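Local coordinates for protein N-acetylneuraminate epimerase (Escherichia coli, PDB 2UVK) that speeds the interconversion of the alpha- and beta-anomers of the sialic acid N-acetylneuraminate, working as a homodimeric, periplasmic Kelch-type beta-propeller, at residues 133-136 and 137-141; 157-161 and 162-166. All coordinates share one frame; numbering follows the deposited sequence.

Contact 1: 133-136 and 137-141; sequences NGYF and EDLNE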
ATOM      1  N   ASN B 133      -3.480   9.510   5.911  1.00  8.38           N
ATOM      2  CA  ASN B 133      -3.624   9.499   7.386  1.00  8.73           C
ATOM      3  C   ASN B 133      -2.546  10.380   8.022  1.00  8.70           C
ATOM      4  O   ASN B 133      -2.802  11.050   9.037  1.00 10.28           O
ATOM      5  CB  ASN B 133      -3.457   8.107   7.953  1.00  8.13           C
ATOM      6  CG  ASN B 133      -4.595   7.157   7.588  1.00  7.44           C
ATOM      7  OD1 ASN B 133      -5.593   7.556   7.015  1.00  9.37           O
ATOM      8  ND2 ASN B 133      -4.407   5.900   7.917  1.00 11.30           N
ATOM      9  N   GLY B 134      -1.334  10.356   7.472  1.00  8.92           N
ATOM     10  CA  GLY B 134      -0.251  11.140   8.042  1.00  9.48           C
ATOM     11  C   GLY B 134      -0.528  12.618   7.939  1.00 10.50           C
ATOM     12  O   GLY B 134      -0.083  13.392   8.815  1.00 11.57           O
ATOM     13  N   TYR B 135      -1.196  13.053   6.884  1.00 10.12           N
ATOM     14  CA  TYR B 135      -1.543  14.490   6.745  1.00 11.07           C
ATOM     15  C   TYR B 135      -2.383  14.941   7.941  1.00 10.97           C
ATOM     16  O   TYR B 135      -2.153  15.987   8.555  1.00 11.95           O
ATOM     17  CB  TYR B 135      -2.290  14.724   5.440  1.00 11.87           C
ATOM     18  CG  TYR B 135      -2.735  16.140   5.184  1.00 11.71           C
ATOM     19  CD1 TYR B 135      -1.808  17.137   4.846  1.00 12.44           C
ATOM     20  CD2 TYR B 135      -4.062  16.495   5.274  1.00 14.18           C
ATOM     21  CE1 TYR B 135      -2.215  18.393   4.596  1.00 13.98           C
ATOM     22  CE2 TYR B 135      -4.490  17.765   5.026  1.00 16.85           C
ATOM     23  CZ  TYR B 135      -3.558  18.732   4.696  1.00 14.90           C
ATOM     24  OH  TYR B 135      -3.979  20.032   4.458  1.00 16.70           O
ATOM     25  N   PHE B 136      -3.377  14.147   8.281  1.00 11.21           N
ATOM     26  CA  PHE B 136      -4.245  14.512   9.409  1.00 10.37           C
ATOM     27  C   PHE B 136      -3.541  14.338  10.743  1.00 11.48           C
ATOM     28  O   PHE B 136      -3.832  15.098  11.697  1.00 12.07           O
ATOM     29  CB  PHE B 136      -5.583  13.765   9.314  1.00 11.15           C
ATOM     30  CG  PHE B 136      -6.409  14.259   8.194  1.00 10.23           C
ATOM     31  CD1 PHE B 136      -7.100  15.464   8.298  1.00 12.56           C
ATOM     32  CD2 PHE B 136      -6.440  13.582   6.985  1.00 12.64           C
ATOM     33  CE1 PHE B 136      -7.821  15.965   7.244  1.00 14.31           C
ATOM     34  CE2 PHE B 136      -7.136  14.090   5.927  1.00 14.27           C
ATOM     35  CZ  PHE B 136      -7.855  15.262   6.050  1.00 15.14           C
ATOM     36  N   GLU B 137      -2.620  13.382  10.855  1.00 11.22           N
ATOM     37  CA  GLU B 137      -1.812  13.253  12.059  1.00 12.12           C
ATOM     38  C   GLU B 137      -0.970  14.511  12.237  1.00 12.49           C
ATOM     39  O   GLU B 137      -0.896  15.094  13.340  1.00 13.45           O
ATOM     40  CB  GLU B 137      -0.919  12.027  12.019  1.00 12.26           C
ATOM     41  CG  GLU B 137      -1.647  10.671  12.212  1.00 12.60           C
ATOM     42  CD  GLU B 137      -0.731   9.472  11.947  0.50 11.69           C
ATOM     43  OE1 GLU B 137       0.498   9.666  11.926  0.50 12.83           O
ATOM     44  OE2 GLU B 137      -1.239   8.326  11.758  0.50 13.49           O
ATOM     45  N   ASP B 138      -0.349  14.945  11.143  1.00 12.08           N
ATOM     46  CA  ASP B 138       0.502  16.154  11.189  1.00 12.26           C
ATOM     47  C   ASP B 138      -0.270  17.415  11.541  1.00 12.96           C
ATOM     48  O   ASP B 138       0.166  18.213  12.402  1.00 13.75           O
ATOM     49  CB  ASP B 138       1.250  16.338   9.871  1.00 12.97           C
ATOM     50  CG  ASP B 138       2.259  15.247   9.634  1.00 12.10           C
ATOM     51  OD1 ASP B 138       2.538  14.471  10.587  1.00 13.38           O
ATOM     52  OD2 ASP B 138       2.792  15.194   8.498  1.00 14.50           O
ATOM     53  N   LEU B 139      -1.393  17.645  10.876  1.00 13.59           N
ATOM     54  CA  LEU B 139      -2.269  18.785  11.265  1.00 14.55           C
ATOM     55  C   LEU B 139      -2.693  18.721  12.722  1.00 15.30           C
ATOM     56  O   LEU B 139      -2.768  19.760  13.410  1.00 16.45           O
ATOM     57  CB  LEU B 139      -3.503  18.901  10.369  1.00 14.27           C
ATOM     58  CG  LEU B 139      -3.231  19.177   8.898  1.00 16.33           C
ATOM     59  CD1 LEU B 139      -4.522  19.342   8.124  1.00 19.10           C
ATOM     60  CD2 LEU B 139      -2.413  20.429   8.748  1.00 17.62           C
ATOM     61  N   ASN B 140      -2.971  17.535  13.238  1.00 15.62           N
ATOM     62  CA  ASN B 140      -3.365  17.425  14.647  1.00 16.77           C
ATOM     63  C   ASN B 140      -2.206  17.842  15.574  1.00 17.95           C
ATOM     64  O   ASN B 140      -2.412  18.557  16.579  1.00 19.02           O
ATOM     65  CB  ASN B 140      -3.800  15.991  14.947  1.00 17.19           C
ATOM     66  CG  ASN B 140      -4.236  15.804  16.391  1.00 17.55           C
ATOM     67  OD1 ASN B 140      -5.227  16.381  16.818  1.00 20.89           O
ATOM     68  ND2 ASN B 140      -3.494  15.015  17.136  1.00 19.36           N
ATOM     69  N   GLU B 141      -1.000  17.388  15.234  1.00 18.41           N
ATOM     70  CA  GLU B 141       0.207  17.722  15.973  1.00 19.66           C
ATOM     71  C   GLU B 141       0.488  19.239  15.919  1.00 19.58           C
ATOM     72  O   GLU B 141       0.895  19.827  16.947  1.00 20.93           O
ATOM     73  CB  GLU B 141       1.403  16.931  15.433  1.00 19.73           C
ATOM     74  CG  GLU B 141       2.671  17.130  16.258  1.00 21.58           C
ATOM     75  CD  GLU B 141       3.800  16.176  15.903  0.50 20.96           C
ATOM     76  OE1 GLU B 141       3.536  15.051  15.412  0.50 21.10           O
ATOM     77  OE2 GLU B 141       4.969  16.573  16.127  0.50 21.53           O
TER
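Leu-139 reaches back one helical turn and lays its CD1 methyl beside the ring of Tyr-135, 3.5 Å from CE2 and nearly as close to CZ. The methyl meets the outer half of the ring, while Leu-139 CG stands over one face, displaced toward the rim. Leu-139 CG is anti to its own carbonyl carbon (chi1 -63°), which turns the branched end back toward the preceding turn. A leucine suits the site because its forked, wholly apolar end can lie against an aromatic ring. Next along the chain, Phe-136 presents a ring face to Tyr-135 CD2, which sits 3.9 Å above its centre.

Under these side chains runs the regular i to i+4 ladder. Leu-139 N gives an almost straight bond to Tyr-135 O (3.0 Å, 177°), and Asp-138 N a shorter one to Gly-134 O (2.8 Å). The Asp-138 carboxylate lies close to that same carbonyl oxygen without bonding it, and the extended Glu-137 chain sets CG 3.4 Å from Asn-133 O.

The polar ends are held from farther away. Tyr-135 OH bonds Asn-153 ND2, so this tyrosine offers carbon to Leu-139 and a hydroxyl to the next helix, where Ile-152 also packs on Leu-139. Asn-133 OD1 takes the backbone N-H of Val-84. Asp-138 OD1 is instead paired with His-104 NE2 of the second subunit, a bond that fits a carboxylate buried at the dimer interface. The arrangement is that of an alpha-helix with an apolar flank and a polar one: helix 129-142, inserted between strands 120-125 and 169-174 of one propeller blade, packs on helix 146-157 and faces the partner subunit.

Contact 2: 157-161 and 162-166; sequences FDKKA and EDYFF
A short 3-10 turn, entered from the inverse gamma turn centred on Asp-158, forms this contact in the loop between helix 146-157 and strand 169-174. Asp-163 N bonds Lys-160 O (3.0 Å) and Tyr-164 N bonds Ala-161 O (3.1 Å), each i to i+3 and each donor well above the carbonyl plane. Asp-163 turns its carboxylate back, CG anti to the carbonyl carbon (chi1 -64°), and OD2 takes the Lys-160 N-H at 3.2 Å from above the carboxylate plane. Asp-163 thus holds Lys-160 twice, closing the start of the 3-10 turn; an aspartate suits the place because its short chain can bring an acceptor back to the N-H three residues earlier. Asp-163 OD1 also holds Tyr-182 N of the second subunit.

The Tyr-164 ring lies along the incoming chain. Lys-159 CD rests over one face, 4.0 Å above the plane and toward the rim, while Lys-159 CB is 3.5 Å from Tyr-164 OH. That hydroxyl bonds Tyr-156 O and Lys-211 NZ, tying the loop to the helix end. A leucine at Tyr-164 would probably leave Tyr-156 O without this partner and the Lys-159 methylenes without a flat surface beneath them. Past the turn, a water bridges Ala-161 O (2.8 Å) and Phe-166 N.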
ATOM      1  N   PHE B 157       1.617  19.220  -0.849  1.00 16.05           N
ATOM      2  CA  PHE B 157       1.165  19.501  -2.207  1.00 17.00           C
ATOM      3  C   PHE B 157       2.293  19.620  -3.241  1.00 17.80           C
ATOM      4  O   PHE B 157       2.033  19.495  -4.426  1.00 17.97           O
ATOM      5  CB  PHE B 157       0.277  20.739  -2.232  1.00 18.04           C
ATOM      6  CG  PHE B 157      -1.028  20.547  -1.548  1.00 19.09           C
ATOM      7  CD1 PHE B 157      -2.008  19.777  -2.149  1.00 19.65           C
ATOM      8  CD2 PHE B 157      -1.309  21.131  -0.327  1.00 20.42           C
ATOM      9  CE1 PHE B 157      -3.239  19.577  -1.530  1.00 20.10           C
ATOM     10  CE2 PHE B 157      -2.534  20.918   0.294  1.00 20.92           C
ATOM     11  CZ  PHE B 157      -3.499  20.145  -0.324  1.00 20.98           C
ATOM     12  N   ASP B 158       3.529  19.757  -2.781  1.00 18.94           N
ATOM     13  CA  ASP B 158       4.670  19.952  -3.691  1.00 18.87           C
ATOM     14  C   ASP B 158       5.336  18.613  -3.999  1.00 18.73           C
ATOM     15  O   ASP B 158       6.480  18.335  -3.599  1.00 19.64           O
ATOM     16  CB  ASP B 158       5.697  20.912  -3.081  1.00 19.61           C
ATOM     17  CG  ASP B 158       6.806  21.274  -4.056  0.50 18.84           C
ATOM     18  OD1 ASP B 158       6.599  21.103  -5.275  0.50 15.39           O
ATOM     19  OD2 ASP B 158       7.878  21.724  -3.586  0.50 21.61           O
ATOM     20  N   LYS B 159       4.591  17.757  -4.683  1.00 17.21           N
ATOM     21  CA  LYS B 159       5.107  16.454  -5.079  1.00 16.48           C
ATOM     22  C   LYS B 159       4.576  16.130  -6.458  1.00 15.68           C
ATOM     23  O   LYS B 159       3.518  16.612  -6.855  1.00 15.52           O
ATOM     24  CB  LYS B 159       4.632  15.363  -4.109  1.00 16.16           C
ATOM     25  CG  LYS B 159       4.868  15.611  -2.650  1.00 16.60           C
ATOM     26  CD  LYS B 159       4.466  14.376  -1.814  1.00 15.03           C
ATOM     27  CE  LYS B 159       4.681  14.602  -0.319  1.00 17.99           C
ATOM     28  NZ  LYS B 159       6.081  14.984   0.006  1.00 19.28           N
ATOM     29  N   LYS B 160       5.294  15.275  -7.189  1.00 15.36           N
ATOM     30  CA  LYS B 160       4.767  14.761  -8.439  1.00 15.71           C
ATOM     31  C   LYS B 160       3.651  13.759  -8.148  1.00 14.99           C
ATOM     32  O   LYS B 160       3.607  13.204  -7.054  1.00 15.65           O
ATOM     33  CB  LYS B 160       5.866  14.078  -9.255  1.00 17.69           C
ATOM     34  CG  LYS B 160       6.925  15.064  -9.833  1.00 19.94           C
ATOM     35  CD  LYS B 160       6.322  15.944 -10.937  1.00 21.92           C
ATOM     36  CE  LYS B 160       7.349  16.770 -11.725  1.00 23.15           C
ATOM     37  NZ  LYS B 160       6.781  17.408 -12.994  1.00 25.14           N
ATOM     38  N   ALA B 161       2.800  13.521  -9.128  1.00 14.93           N
ATOM     39  CA  ALA B 161       1.642  12.637  -8.948  1.00 14.82           C
ATOM     40  C   ALA B 161       2.046  11.245  -8.447  1.00 14.81           C
ATOM     41  O   ALA B 161       1.419  10.690  -7.532  1.00 13.01           O
ATOM     42  CB  ALA B 161       0.834  12.544 -10.235  1.00 15.66           C
ATOM     43  N   GLU B 162       3.113  10.678  -8.987  1.00 14.33           N
ATOM     44  CA  GLU B 162       3.564   9.347  -8.569  1.00 15.17           C
ATOM     45  C   GLU B 162       3.897   9.251  -7.082  1.00 13.61           C
ATOM     46  O   GLU B 162       3.845   8.159  -6.521  1.00 12.94           O
ATOM     47  CB  GLU B 162       4.832   8.876  -9.323  1.00 15.94           C
ATOM     48  CG  GLU B 162       4.912   9.112 -10.796  1.00 21.53           C
ATOM     49  CD  GLU B 162       5.461  10.499 -11.092  1.00 24.69           C
ATOM     50  OE1 GLU B 162       6.717  10.740 -11.116  1.00 30.43           O
ATOM     51  OE2 GLU B 162       4.615  11.351 -11.286  1.00 20.09           O
ATOM     52  N   ASP B 163       4.291  10.363  -6.457  1.00 12.23           N
ATOM     53  CA  ASP B 163       4.738  10.350  -5.073  1.00 12.94           C
ATOM     54  C   ASP B 163       3.557  10.149  -4.098  1.00 12.35           C
ATOM     55  O   ASP B 163       3.786   9.995  -2.886  1.00 13.56           O
ATOM     56  CB  ASP B 163       5.420  11.668  -4.708  1.00 13.49           C
ATOM     57  CG  ASP B 163       6.699  11.920  -5.494  1.00 14.48           C
ATOM     58  OD1 ASP B 163       7.329  10.979  -5.964  1.00 16.28           O
ATOM     59  OD2 ASP B 163       7.071  13.097  -5.611  1.00 20.29           O
ATOM     60  N   TYR B 164       2.334  10.235  -4.613  1.00 11.87           N
ATOM     61  CA  TYR B 164       1.131  10.037  -3.764  1.00 11.52           C
ATOM     62  C   TYR B 164       0.657   8.599  -3.727  1.00 11.94           C
ATOM     63  O   TYR B 164      -0.197   8.261  -2.928  1.00 10.99           O
ATOM     64  CB  TYR B 164      -0.006  10.939  -4.203  1.00 12.05           C
ATOM     65  CG  TYR B 164       0.317  12.408  -4.040  1.00 12.96           C
ATOM     66  CD1 TYR B 164       0.069  13.088  -2.843  1.00 12.00           C
ATOM     67  CD2 TYR B 164       0.944  13.104  -5.071  1.00 12.75           C
ATOM     68  CE1 TYR B 164       0.393  14.450  -2.704  1.00 13.83           C
ATOM     69  CE2 TYR B 164       1.251  14.436  -4.944  1.00 13.00           C
ATOM     70  CZ  TYR B 164       0.984  15.104  -3.768  1.00 13.56           C
ATOM     71  OH  TYR B 164       1.343  16.446  -3.673  1.00 14.37           O
ATOM     72  N   PHE B 165       1.218   7.747  -4.573  1.00 11.13           N
ATOM     73  CA  PHE B 165       0.957   6.327  -4.523  1.00 11.82           C
ATOM     74  C   PHE B 165      -0.533   6.045  -4.515  1.00 11.19           C
ATOM     75  O   PHE B 165      -1.004   5.167  -3.775  1.00 11.94           O
ATOM     76  CB  PHE B 165       1.693   5.687  -3.372  1.00 12.82           C
ATOM     77  CG  PHE B 165       3.177   5.689  -3.555  1.00 14.59           C
ATOM     78  CD1 PHE B 165       3.813   4.619  -4.157  1.00 16.74           C
ATOM     79  CD2 PHE B 165       3.941   6.754  -3.126  1.00 15.27           C
ATOM     80  CE1 PHE B 165       5.182   4.630  -4.333  1.00 17.52           C
ATOM     81  CE2 PHE B 165       5.309   6.764  -3.309  1.00 16.63           C
ATOM     82  CZ  PHE B 165       5.923   5.697  -3.898  1.00 15.15           C
ATOM     83  N   PHE B 166      -1.298   6.743  -5.341  1.00  9.82           N
ATOM     84  CA  PHE B 166      -2.692   6.330  -5.572  1.00 10.55           C
ATOM     85  C   PHE B 166      -2.698   4.878  -6.099  1.00 11.30           C
ATOM     86  O   PHE B 166      -1.775   4.463  -6.809  1.00 12.43           O
ATOM     87  CB  PHE B 166      -3.423   7.263  -6.523  1.00 11.11           C
ATOM     88  CG  PHE B 166      -3.800   8.604  -5.947  1.00 10.91           C
ATOM     89  CD1 PHE B 166      -3.363   9.032  -4.696  1.00 11.65           C
ATOM     90  CD2 PHE B 166      -4.594   9.448  -6.686  1.00 10.28           C
ATOM     91  CE1 PHE B 166      -3.779  10.248  -4.200  1.00 11.13           C
ATOM     92  CE2 PHE B 166      -4.993  10.673  -6.185  1.00 12.05           C
ATOM     93  CZ  PHE B 166      -4.584  11.059  -4.932  1.00 11.35           C
TER
HETATM   94  O   HOH W   1      -0.066   8.261  -7.535  1.00 14.68           O

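How the contacts relate
Contacts 1 and 2 come in series within one insertion between strands 120-125 and 169-174, with helix 146-157 leading from one to the other and ending at Phe-157, where contact 2 opens. Their centres are about 17 Å apart and their nearest atoms about 4 Å apart, without touching. Tyr-156, near the end of that helix, reaches both: its ring meets Tyr-135 and its backbone is tied to contact 2. Both contacts also face the second subunit. Contact 2 lies nearer the predicted proton acceptor Glu-209: the side chain of Phe-157 is about 8 Å from it and Phe-166 packs directly on it, whereas Phe-136 of contact 1 is about 11 Å away, side chain to side chain.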